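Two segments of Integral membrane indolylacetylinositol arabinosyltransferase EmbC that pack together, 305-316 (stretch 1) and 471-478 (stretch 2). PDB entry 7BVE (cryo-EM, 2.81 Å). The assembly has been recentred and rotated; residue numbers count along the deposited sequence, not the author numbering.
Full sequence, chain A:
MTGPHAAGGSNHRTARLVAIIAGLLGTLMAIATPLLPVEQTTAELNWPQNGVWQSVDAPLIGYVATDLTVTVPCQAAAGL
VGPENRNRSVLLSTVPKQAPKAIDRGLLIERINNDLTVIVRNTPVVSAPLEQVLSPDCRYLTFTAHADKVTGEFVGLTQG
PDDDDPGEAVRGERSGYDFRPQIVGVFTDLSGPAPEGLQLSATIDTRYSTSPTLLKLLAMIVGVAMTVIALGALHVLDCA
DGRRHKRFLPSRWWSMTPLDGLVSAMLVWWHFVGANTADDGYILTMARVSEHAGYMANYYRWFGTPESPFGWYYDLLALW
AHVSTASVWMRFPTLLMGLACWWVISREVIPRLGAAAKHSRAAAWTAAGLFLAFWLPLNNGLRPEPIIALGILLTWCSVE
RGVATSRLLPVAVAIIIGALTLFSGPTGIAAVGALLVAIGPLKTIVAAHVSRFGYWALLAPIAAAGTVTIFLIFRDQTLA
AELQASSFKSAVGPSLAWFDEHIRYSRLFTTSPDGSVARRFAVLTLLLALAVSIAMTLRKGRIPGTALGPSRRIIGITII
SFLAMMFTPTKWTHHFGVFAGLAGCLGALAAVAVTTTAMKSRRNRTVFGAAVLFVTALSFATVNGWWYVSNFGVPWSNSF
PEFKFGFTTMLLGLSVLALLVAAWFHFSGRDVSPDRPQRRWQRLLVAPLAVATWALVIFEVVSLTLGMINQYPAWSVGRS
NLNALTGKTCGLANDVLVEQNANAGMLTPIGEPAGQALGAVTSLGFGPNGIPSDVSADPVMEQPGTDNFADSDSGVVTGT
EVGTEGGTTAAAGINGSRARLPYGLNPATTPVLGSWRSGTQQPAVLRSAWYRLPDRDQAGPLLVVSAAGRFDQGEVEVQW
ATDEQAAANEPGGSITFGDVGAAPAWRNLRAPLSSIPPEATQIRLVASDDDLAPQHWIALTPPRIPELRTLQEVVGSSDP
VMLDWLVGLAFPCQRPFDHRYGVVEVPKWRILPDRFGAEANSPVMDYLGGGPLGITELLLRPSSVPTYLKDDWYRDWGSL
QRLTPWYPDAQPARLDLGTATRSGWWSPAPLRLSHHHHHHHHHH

Stretch 1 305-316: TPESPFGWYYDL
Stretch 2, residues 471-478: FLIFRDQT

How are the two backbones laid against each other? Stretch 1 runs as loop from Thr305 and enters a helix at Tyr314; stretch 2 leaves its helix after Ile473, with Phe474 (phi/psi -102/37) the first residue off helical angles. The two stretches run in roughly opposite directions overall. In register, Pro309 CA lies 5.4 Å from Ile473 CA and Ser308 CA 7.8 Å from Gln477 CA. Gly311, at 85/56, has angles that call for glycine.

What makes the apolar contact? Pro309, its ring C-gamma endo, puts CB 3.9 Å from Ile473 CG2, the isoleucine being m, t. Trp312 (chi1 p, chi2 -93°) points its CA-to-CB bond toward stretch 2, bringing CB 3.8 Å from Leu472 CD2; the far end of the side chain leads away, and Leu472 CD2 meets the ring obliquely. Leu472 is t, p.

Where does charge enter? Asp315 (chi1 m, chi2 -35°) and Arg475 form a salt bridge, OD2 to NH2 at a very short 2.4 Å. Asp315 OD2 meets the guanidinium at its edge, near its plane, reached by an arginine chain p, t, t with chi4 89°.

What lies at the Pro306 end? Pro306 CG approaches Gln477 CD loosely, at 4.4 Å, with Gln477 m, m, chi3 -39°. No hydrogen bond crosses; within stretch 1, Ser308 OG (chi1 m) donates to Pro306 O at 3.1 Å, a bond within the loop itself.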

# COMPACT_ATOMS: atom_id res chain seq x y z
N THR A 305 -0.30 -13.82 28.51
CA THR A 305 -0.52 -15.16 27.90
C THR A 305 0.85 -15.67 27.42
O THR A 305 1.61 -14.84 26.89
CB THR A 305 -1.54 -15.10 26.76
OG1 THR A 305 -1.11 -14.10 25.84
CG2 THR A 305 -2.94 -14.78 27.25
N PRO A 306 1.20 -16.96 27.57
CA PRO A 306 2.53 -17.45 27.21
C PRO A 306 2.70 -17.57 25.70
O PRO A 306 1.75 -17.50 24.93
CB PRO A 306 2.59 -18.80 27.89
CG PRO A 306 1.20 -19.24 27.94
CD PRO A 306 0.40 -18.03 28.18
N GLU A 307 3.95 -17.76 25.29
CA GLU A 307 4.30 -18.26 23.96
C GLU A 307 3.97 -19.74 23.95
O GLU A 307 4.75 -20.59 24.39
CB GLU A 307 5.78 -18.02 23.68
CG GLU A 307 6.16 -16.57 23.63
CD GLU A 307 5.67 -15.88 22.38
OE1 GLU A 307 5.63 -16.52 21.32
OE2 GLU A 307 5.34 -14.68 22.46
N SER A 308 2.77 -20.06 23.47
CA SER A 308 2.14 -21.28 23.94
C SER A 308 2.72 -22.54 23.28
O SER A 308 3.23 -23.37 24.03
CB SER A 308 0.60 -21.16 23.83
OG SER A 308 0.10 -20.11 24.63
N PRO A 309 2.73 -22.75 21.92
CA PRO A 309 3.54 -23.88 21.44
C PRO A 309 4.92 -23.48 20.94
O PRO A 309 5.77 -24.35 20.76
CB PRO A 309 2.69 -24.45 20.31
CG PRO A 309 2.09 -23.29 19.72
CD PRO A 309 1.84 -22.31 20.81
N PHE A 310 5.17 -22.19 20.77
CA PHE A 310 6.35 -21.74 20.06
C PHE A 310 7.38 -21.21 21.04
O PHE A 310 7.05 -20.77 22.14
CB PHE A 310 6.02 -20.65 19.06
CG PHE A 310 5.06 -21.08 18.00
CD1 PHE A 310 5.46 -21.96 17.01
CD2 PHE A 310 3.78 -20.58 17.97
CE1 PHE A 310 4.58 -22.35 16.03
CE2 PHE A 310 2.90 -20.97 16.99
CZ PHE A 310 3.30 -21.86 16.02
N GLY A 311 8.64 -21.26 20.63
CA GLY A 311 9.72 -20.74 21.44
C GLY A 311 10.25 -21.73 22.46
O GLY A 311 10.27 -21.43 23.65
N TRP A 312 10.67 -22.90 22.00
CA TRP A 312 11.32 -23.85 22.89
C TRP A 312 12.75 -23.47 23.23
O TRP A 312 13.30 -24.00 24.19
CB TRP A 312 11.31 -25.26 22.28
CG TRP A 312 11.95 -25.36 20.93
CD1 TRP A 312 11.33 -25.25 19.72
CD2 TRP A 312 13.34 -25.57 20.64
NE1 TRP A 312 12.24 -25.38 18.71
CE2 TRP A 312 13.48 -25.58 19.25
CE3 TRP A 312 14.47 -25.76 21.44
CZ2 TRP A 312 14.71 -25.76 18.63
CZ3 TRP A 312 15.69 -25.94 20.82
CH2 TRP A 312 15.80 -25.94 19.43
N TYR A 313 13.35 -22.56 22.47
CA TYR A 313 14.76 -22.23 22.60
C TYR A 313 14.98 -20.93 23.36
O TYR A 313 16.14 -20.56 23.61
CB TYR A 313 15.40 -22.16 21.20
CG TYR A 313 14.97 -20.97 20.41
CD1 TYR A 313 13.77 -20.96 19.71
CD2 TYR A 313 15.79 -19.85 20.32
CE1 TYR A 313 13.38 -19.85 19.00
CE2 TYR A 313 15.41 -18.75 19.62
CZ TYR A 313 14.21 -18.75 18.96
OH TYR A 313 13.86 -17.63 18.26
N TYR A 314 13.91 -20.24 23.74
CA TYR A 314 14.03 -19.06 24.59
C TYR A 314 14.53 -19.43 25.97
O TYR A 314 15.18 -18.62 26.64
CB TYR A 314 12.69 -18.35 24.70
CG TYR A 314 12.16 -17.73 23.44
CD1 TYR A 314 12.98 -17.45 22.38
CD2 TYR A 314 10.81 -17.44 23.32
CE1 TYR A 314 12.48 -16.89 21.23
CE2 TYR A 314 10.31 -16.88 22.18
CZ TYR A 314 11.14 -16.61 21.14
OH TYR A 314 10.63 -16.06 19.99
N ASP A 315 14.26 -20.66 26.42
CA ASP A 315 14.80 -21.12 27.69
C ASP A 315 16.29 -21.40 27.58
O ASP A 315 17.04 -21.19 28.54
CB ASP A 315 14.04 -22.36 28.13
CG ASP A 315 12.60 -22.06 28.47
OD1 ASP A 315 12.33 -20.96 29.00
OD2 ASP A 315 11.72 -22.91 28.18
N LEU A 316 16.74 -21.84 26.40
CA LEU A 316 18.17 -21.97 26.16
C LEU A 316 18.85 -20.61 26.13
O LEU A 316 19.97 -20.47 26.63
CB LEU A 316 18.42 -22.72 24.86
CG LEU A 316 18.04 -24.19 24.83
CD1 LEU A 316 18.30 -24.74 23.46
CD2 LEU A 316 18.82 -24.96 25.86
N PHE A 471 6.26 -33.86 23.85
CA PHE A 471 6.91 -33.78 25.15
C PHE A 471 7.65 -32.47 25.35
O PHE A 471 7.91 -32.09 26.49
CB PHE A 471 7.91 -34.92 25.33
CG PHE A 471 7.29 -36.27 25.31
CD1 PHE A 471 6.58 -36.73 26.39
CD2 PHE A 471 7.46 -37.10 24.22
CE1 PHE A 471 6.02 -37.99 26.38
CE2 PHE A 471 6.90 -38.35 24.20
CZ PHE A 471 6.19 -38.80 25.28
N LEU A 472 8.02 -31.79 24.27
CA LEU A 472 8.72 -30.52 24.38
C LEU A 472 7.76 -29.34 24.39
O LEU A 472 8.02 -28.34 25.06
CB LEU A 472 9.72 -30.37 23.23
CG LEU A 472 10.66 -29.16 23.24
CD1 LEU A 472 11.61 -29.23 24.42
CD2 LEU A 472 11.42 -29.07 21.94
N ILE A 473 6.66 -29.45 23.66
CA ILE A 473 5.67 -28.38 23.63
C ILE A 473 4.92 -28.31 24.95
O ILE A 473 4.76 -27.24 25.54
CB ILE A 473 4.71 -28.57 22.45
CG1 ILE A 473 5.46 -28.52 21.14
CG2 ILE A 473 3.64 -27.51 22.45
CD1 ILE A 473 4.61 -28.97 20.00
N PHE A 474 4.45 -29.45 25.44
CA PHE A 474 3.57 -29.51 26.60
C PHE A 474 4.30 -29.94 27.86
O PHE A 474 3.75 -30.67 28.68
CB PHE A 474 2.41 -30.46 26.34
CG PHE A 474 1.43 -29.95 25.33
CD1 PHE A 474 0.47 -29.03 25.68
CD2 PHE A 474 1.47 -30.41 24.03
CE1 PHE A 474 -0.42 -28.56 24.76
CE2 PHE A 474 0.58 -29.94 23.10
CZ PHE A 474 -0.37 -29.02 23.47
N ARG A 475 5.55 -29.51 28.04
CA ARG A 475 6.27 -29.88 29.24
C ARG A 475 5.95 -28.97 30.41
O ARG A 475 6.29 -29.31 31.55
CB ARG A 475 7.77 -29.87 28.99
CG ARG A 475 8.33 -28.50 28.76
CD ARG A 475 9.83 -28.53 28.60
NE ARG A 475 10.35 -27.19 28.36
CZ ARG A 475 10.72 -26.35 29.31
NH1 ARG A 475 10.63 -26.70 30.58
NH2 ARG A 475 11.18 -25.15 29.00
N ASP A 476 5.32 -27.83 30.17
CA ASP A 476 5.05 -26.88 31.23
C ASP A 476 3.60 -26.44 31.29
O ASP A 476 3.09 -26.18 32.38
CB ASP A 476 5.96 -25.66 31.05
CG ASP A 476 6.19 -24.91 32.34
OD1 ASP A 476 5.65 -25.32 33.39
OD2 ASP A 476 6.94 -23.92 32.32
N GLN A 477 2.91 -26.35 30.16
CA GLN A 477 1.52 -25.93 30.12
C GLN A 477 0.60 -27.12 29.89
O GLN A 477 1.04 -28.24 29.64
CB GLN A 477 1.32 -24.88 29.03
CG GLN A 477 2.12 -23.61 29.23
CD GLN A 477 1.70 -22.85 30.46
OE1 GLN A 477 0.52 -22.77 30.77
NE2 GLN A 477 2.67 -22.31 31.18
N THR A 478 -0.70 -26.87 30.00
CA THR A 478 -1.72 -27.87 29.75
C THR A 478 -2.28 -27.69 28.34
O THR A 478 -1.80 -26.87 27.56
CB THR A 478 -2.82 -27.80 30.80
OG1 THR A 478 -3.47 -26.53 30.73
CG2 THR A 478 -2.24 -27.96 32.17